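Long-range contact in putative peptide ABC-transport system periplasmic peptide-binding protein (Campylobacter jejuni, PDB 4OEV), which binds nickel(II) outside the cytoplasm, in this crystal together with oxalate, as the extracytoplasmic binding protein of an ABC-type importer: residues H181-I193 against V483-K494. Sequence-based numbering, arbitrary orientation.
Sequences HFYLDKVKTPRLI and VGFTWNVYEWSK
Trp492 O takes the hydroxyl of Thr189, OG1 to Trp492 O at 2.9 Å and tilted 31° from the carbonyl plane. Thr189 reaches it because OG1 stands beside its own backbone N, anti to the carbonyl carbon (chi1 -59°). The water that accepts from Thr189 N at 2.6 Å lies within donating reach of both Trp492 O and Val489 O, while a second donates to Thr189 OG1 and accepts from Lys494 N. One residue earlier, Lys188 N donates to Tyr490 O at 3.1 Å, and the aliphatic part of the Lys188 side chain, bent at chi2, runs alongside the carbonyls of Tyr490 and Glu491.

Apolar packing flanks these bonds. Phe182 turns its edge to the face of Tyr490 in a T-shaped pair, planes at 72°, and Leu184 CD2 approaches the phenol end obliquely, 4.3 Å from Tyr490 CZ. Val187 CG1 meets Tyr490 CB, while Leu192 CD2 touches Val489 CG2 at 4.2 Å. Within 483-494, Asn488 OD1 accepts from Trp492 NE1, and Asn488 ND2 donates to Glu491 OE1, which also pairs with Lys474. The whole fastens the C-terminal tail, through its 3-10 turn 489-491, onto the loop 182-189 and the start of strand 191-196, part of a mixed sheet in a family 5 solute-binding protein.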
# COMPACT_ATOMS: atom_id res chain seq x y z
N HIS A 181 4.93 29.61 0.34
CA HIS A 181 4.46 29.83 1.70
C HIS A 181 4.15 28.51 2.39
O HIS A 181 3.03 28.31 2.88
CB HIS A 181 3.21 30.73 1.72
CG HIS A 181 3.40 32.02 0.98
ND1 HIS A 181 2.69 32.33 -0.17
CD2 HIS A 181 4.21 33.08 1.21
CE1 HIS A 181 3.06 33.52 -0.61
NE2 HIS A 181 3.98 34.00 0.22
N PHE A 182 5.13 27.61 2.43
CA PHE A 182 4.96 26.30 3.06
C PHE A 182 5.41 26.45 4.51
O PHE A 182 6.57 26.74 4.80
CB PHE A 182 5.75 25.22 2.31
CG PHE A 182 5.53 23.83 2.82
CD1 PHE A 182 4.25 23.37 3.13
CD2 PHE A 182 6.59 22.95 2.94
CE1 PHE A 182 4.04 22.08 3.59
CE2 PHE A 182 6.39 21.66 3.38
CZ PHE A 182 5.11 21.22 3.72
N TYR A 183 4.46 26.29 5.43
CA TYR A 183 4.66 26.56 6.86
C TYR A 183 5.80 25.70 7.45
O TYR A 183 6.42 26.05 8.45
CB TYR A 183 3.34 26.30 7.60
CG TYR A 183 2.90 24.85 7.42
CD1 TYR A 183 3.23 23.87 8.35
CD2 TYR A 183 2.19 24.47 6.28
CE1 TYR A 183 2.84 22.54 8.15
CE2 TYR A 183 1.78 23.15 6.09
CZ TYR A 183 2.12 22.19 7.01
OH TYR A 183 1.73 20.87 6.77
N LEU A 184 6.00 24.53 6.86
CA LEU A 184 6.86 23.52 7.45
C LEU A 184 8.35 23.77 7.21
O LEU A 184 9.18 23.49 8.09
CB LEU A 184 6.45 22.16 6.90
CG LEU A 184 6.86 20.94 7.71
CD1 LEU A 184 6.22 20.97 9.10
CD2 LEU A 184 6.49 19.66 6.97
N ASP A 185 8.69 24.25 6.01
CA ASP A 185 10.06 24.58 5.62
C ASP A 185 10.11 25.15 4.18
O ASP A 185 9.10 25.13 3.47
CB ASP A 185 10.96 23.36 5.73
CG ASP A 185 12.33 23.71 6.26
OD1 ASP A 185 12.83 24.79 5.91
OD2 ASP A 185 12.88 22.91 7.05
N LYS A 186 11.25 25.63 3.73
CA LYS A 186 11.32 26.10 2.35
C LYS A 186 11.52 24.91 1.43
O LYS A 186 12.37 24.05 1.69
CB LYS A 186 12.45 27.13 2.14
CG LYS A 186 12.24 28.39 2.94
CD LYS A 186 10.86 28.97 2.61
CE LYS A 186 10.68 30.36 3.20
NZ LYS A 186 11.83 31.19 2.76
N VAL A 187 10.74 24.85 0.35
CA VAL A 187 10.87 23.80 -0.66
C VAL A 187 12.11 24.14 -1.53
O VAL A 187 12.26 25.28 -1.99
CB VAL A 187 9.59 23.72 -1.53
CG1 VAL A 187 9.58 22.45 -2.34
CG2 VAL A 187 8.32 23.77 -0.63
N LYS A 188 13.03 23.19 -1.67
CA LYS A 188 14.33 23.53 -2.25
C LYS A 188 14.33 23.61 -3.77
O LYS A 188 14.85 24.58 -4.35
CB LYS A 188 15.39 22.57 -1.76
CG LYS A 188 15.64 22.69 -0.28
CD LYS A 188 17.08 22.38 0.03
CE LYS A 188 17.24 21.89 1.46
NZ LYS A 188 18.62 21.37 1.67
N THR A 189 13.74 22.62 -4.43
CA THR A 189 13.68 22.63 -5.88
C THR A 189 12.33 23.16 -6.31
O THR A 189 11.29 22.59 -5.99
CB THR A 189 13.92 21.22 -6.43
OG1 THR A 189 15.21 20.80 -5.98
CG2 THR A 189 13.90 21.20 -7.95
N PRO A 190 12.35 24.29 -7.03
CA PRO A 190 11.14 25.03 -7.39
C PRO A 190 10.21 24.21 -8.30
O PRO A 190 8.99 24.37 -8.21
CB PRO A 190 11.67 26.27 -8.10
CG PRO A 190 13.02 25.92 -8.54
CD PRO A 190 13.56 24.95 -7.54
N ARG A 191 10.76 23.39 -9.18
CA ARG A 191 9.94 22.66 -10.14
C ARG A 191 10.03 21.15 -9.95
O ARG A 191 11.13 20.59 -9.87
CB ARG A 191 10.37 23.07 -11.55
CG ARG A 191 9.40 22.73 -12.65
CD ARG A 191 9.50 23.74 -13.81
NE ARG A 191 8.71 23.27 -14.95
CZ ARG A 191 9.19 22.53 -15.94
NH1 ARG A 191 8.40 22.12 -16.93
NH2 ARG A 191 10.48 22.20 -15.96
N LEU A 192 8.87 20.48 -9.90
CA LEU A 192 8.81 19.04 -9.69
C LEU A 192 7.82 18.36 -10.61
O LEU A 192 6.66 18.74 -10.69
CB LEU A 192 8.46 18.72 -8.22
CG LEU A 192 8.13 17.25 -7.88
CD1 LEU A 192 9.31 16.30 -8.15
CD2 LEU A 192 7.64 17.12 -6.45
N ILE A 193 8.28 17.30 -11.27
CA ILE A 193 7.46 16.54 -12.21
C ILE A 193 7.44 15.04 -11.87
O ILE A 193 8.48 14.42 -11.71
CB ILE A 193 7.96 16.75 -13.65
CG1 ILE A 193 7.74 18.23 -14.03
CG2 ILE A 193 7.25 15.87 -14.60
CD1 ILE A 193 8.19 18.58 -15.46
N VAL A 483 6.00 3.11 -2.08
CA VAL A 483 5.38 4.43 -1.77
C VAL A 483 5.98 4.97 -0.50
O VAL A 483 6.18 4.25 0.50
CB VAL A 483 3.84 4.36 -1.70
CG1 VAL A 483 3.22 5.58 -1.03
CG2 VAL A 483 3.24 4.22 -3.15
N GLY A 484 6.35 6.25 -0.56
CA GLY A 484 7.00 6.85 0.56
C GLY A 484 8.41 7.20 0.21
O GLY A 484 9.06 7.88 0.98
N PHE A 485 8.92 6.76 -0.94
CA PHE A 485 10.33 7.02 -1.19
C PHE A 485 10.60 8.51 -1.49
O PHE A 485 11.74 8.97 -1.43
CB PHE A 485 10.87 6.10 -2.31
CG PHE A 485 10.48 6.50 -3.71
CD1 PHE A 485 11.36 7.26 -4.50
CD2 PHE A 485 9.26 6.09 -4.25
CE1 PHE A 485 11.02 7.62 -5.82
CE2 PHE A 485 8.90 6.46 -5.55
CZ PHE A 485 9.81 7.22 -6.34
N THR A 486 9.52 9.25 -1.74
CA THR A 486 9.55 10.69 -1.99
C THR A 486 9.08 11.51 -0.80
O THR A 486 8.75 12.71 -0.96
CB THR A 486 8.64 11.02 -3.20
OG1 THR A 486 7.35 10.42 -3.01
CG2 THR A 486 9.24 10.51 -4.46
N TRP A 487 9.09 10.91 0.39
CA TRP A 487 8.45 11.51 1.58
C TRP A 487 9.12 12.84 1.94
O TRP A 487 8.46 13.70 2.50
CB TRP A 487 8.49 10.58 2.80
CG TRP A 487 9.88 10.45 3.35
CD1 TRP A 487 10.88 9.60 2.88
CD2 TRP A 487 10.47 11.20 4.43
NE1 TRP A 487 12.04 9.79 3.63
CE2 TRP A 487 11.82 10.77 4.57
CE3 TRP A 487 9.99 12.19 5.31
CZ2 TRP A 487 12.68 11.29 5.56
CZ3 TRP A 487 10.86 12.72 6.29
CH2 TRP A 487 12.18 12.26 6.40
N ASN A 488 10.43 13.01 1.65
CA ASN A 488 11.09 14.28 1.98
C ASN A 488 11.57 15.01 0.73
O ASN A 488 12.60 15.72 0.74
CB ASN A 488 12.25 14.10 2.98
CG ASN A 488 13.56 13.67 2.33
OD1 ASN A 488 13.61 12.70 1.56
ND2 ASN A 488 14.62 14.42 2.63
N VAL A 489 10.82 14.83 -0.36
CA VAL A 489 11.24 15.38 -1.64
C VAL A 489 11.45 16.91 -1.58
O VAL A 489 12.29 17.44 -2.30
CB VAL A 489 10.22 15.05 -2.75
CG1 VAL A 489 8.88 15.71 -2.46
CG2 VAL A 489 10.78 15.48 -4.11
N TYR A 490 10.75 17.61 -0.69
CA TYR A 490 10.95 19.05 -0.58
C TYR A 490 12.33 19.43 -0.04
O TYR A 490 12.65 20.62 0.06
CB TYR A 490 9.84 19.70 0.30
CG TYR A 490 9.63 19.07 1.68
CD1 TYR A 490 10.37 19.48 2.77
CD2 TYR A 490 8.67 18.06 1.86
CE1 TYR A 490 10.18 18.91 4.03
CE2 TYR A 490 8.46 17.49 3.11
CZ TYR A 490 9.22 17.92 4.19
OH TYR A 490 9.03 17.36 5.43
N GLU A 491 13.12 18.46 0.39
CA GLU A 491 14.49 18.73 0.83
C GLU A 491 15.48 18.35 -0.26
O GLU A 491 16.69 18.57 -0.11
CB GLU A 491 14.81 17.98 2.13
CG GLU A 491 13.85 18.27 3.25
CD GLU A 491 14.26 17.63 4.57
OE1 GLU A 491 14.73 16.47 4.55
OE2 GLU A 491 14.10 18.25 5.64
N TRP A 492 14.99 17.77 -1.36
CA TRP A 492 15.91 17.30 -2.43
C TRP A 492 16.35 18.47 -3.29
O TRP A 492 15.56 19.39 -3.51
CB TRP A 492 15.26 16.25 -3.33
CG TRP A 492 14.80 14.98 -2.69
CD1 TRP A 492 14.70 14.71 -1.36
CD2 TRP A 492 14.37 13.78 -3.37
NE1 TRP A 492 14.22 13.43 -1.17
CE2 TRP A 492 14.02 12.84 -2.38
CE3 TRP A 492 14.26 13.41 -4.72
CZ2 TRP A 492 13.54 11.55 -2.70
CZ3 TRP A 492 13.79 12.14 -5.04
CH2 TRP A 492 13.44 11.23 -4.02
N SER A 493 17.59 18.45 -3.77
CA SER A 493 18.07 19.49 -4.67
C SER A 493 19.27 19.05 -5.51
O SER A 493 19.90 18.02 -5.25
CB SER A 493 18.46 20.76 -3.90
OG SER A 493 19.60 20.50 -3.11
N LYS A 494 19.55 19.84 -6.54
CA LYS A 494 20.72 19.61 -7.39
C LYS A 494 21.71 20.73 -7.19
O LYS A 494 21.32 21.84 -6.77
CB LYS A 494 20.31 19.52 -8.85
CG LYS A 494 19.43 18.32 -9.12
CD LYS A 494 18.61 18.61 -10.35
CE LYS A 494 18.07 17.36 -10.96
NZ LYS A 494 17.47 17.71 -12.28
OXT LYS A 494 22.91 20.51 -7.41
O HOH W 1 14.28 21.29 4.82
O HOH W 2 13.63 21.92 2.53
O HOH W 3 19.28 19.20 -0.97
O HOH W 4 12.64 20.32 -3.73
O HOH W 5 17.52 21.77 -6.81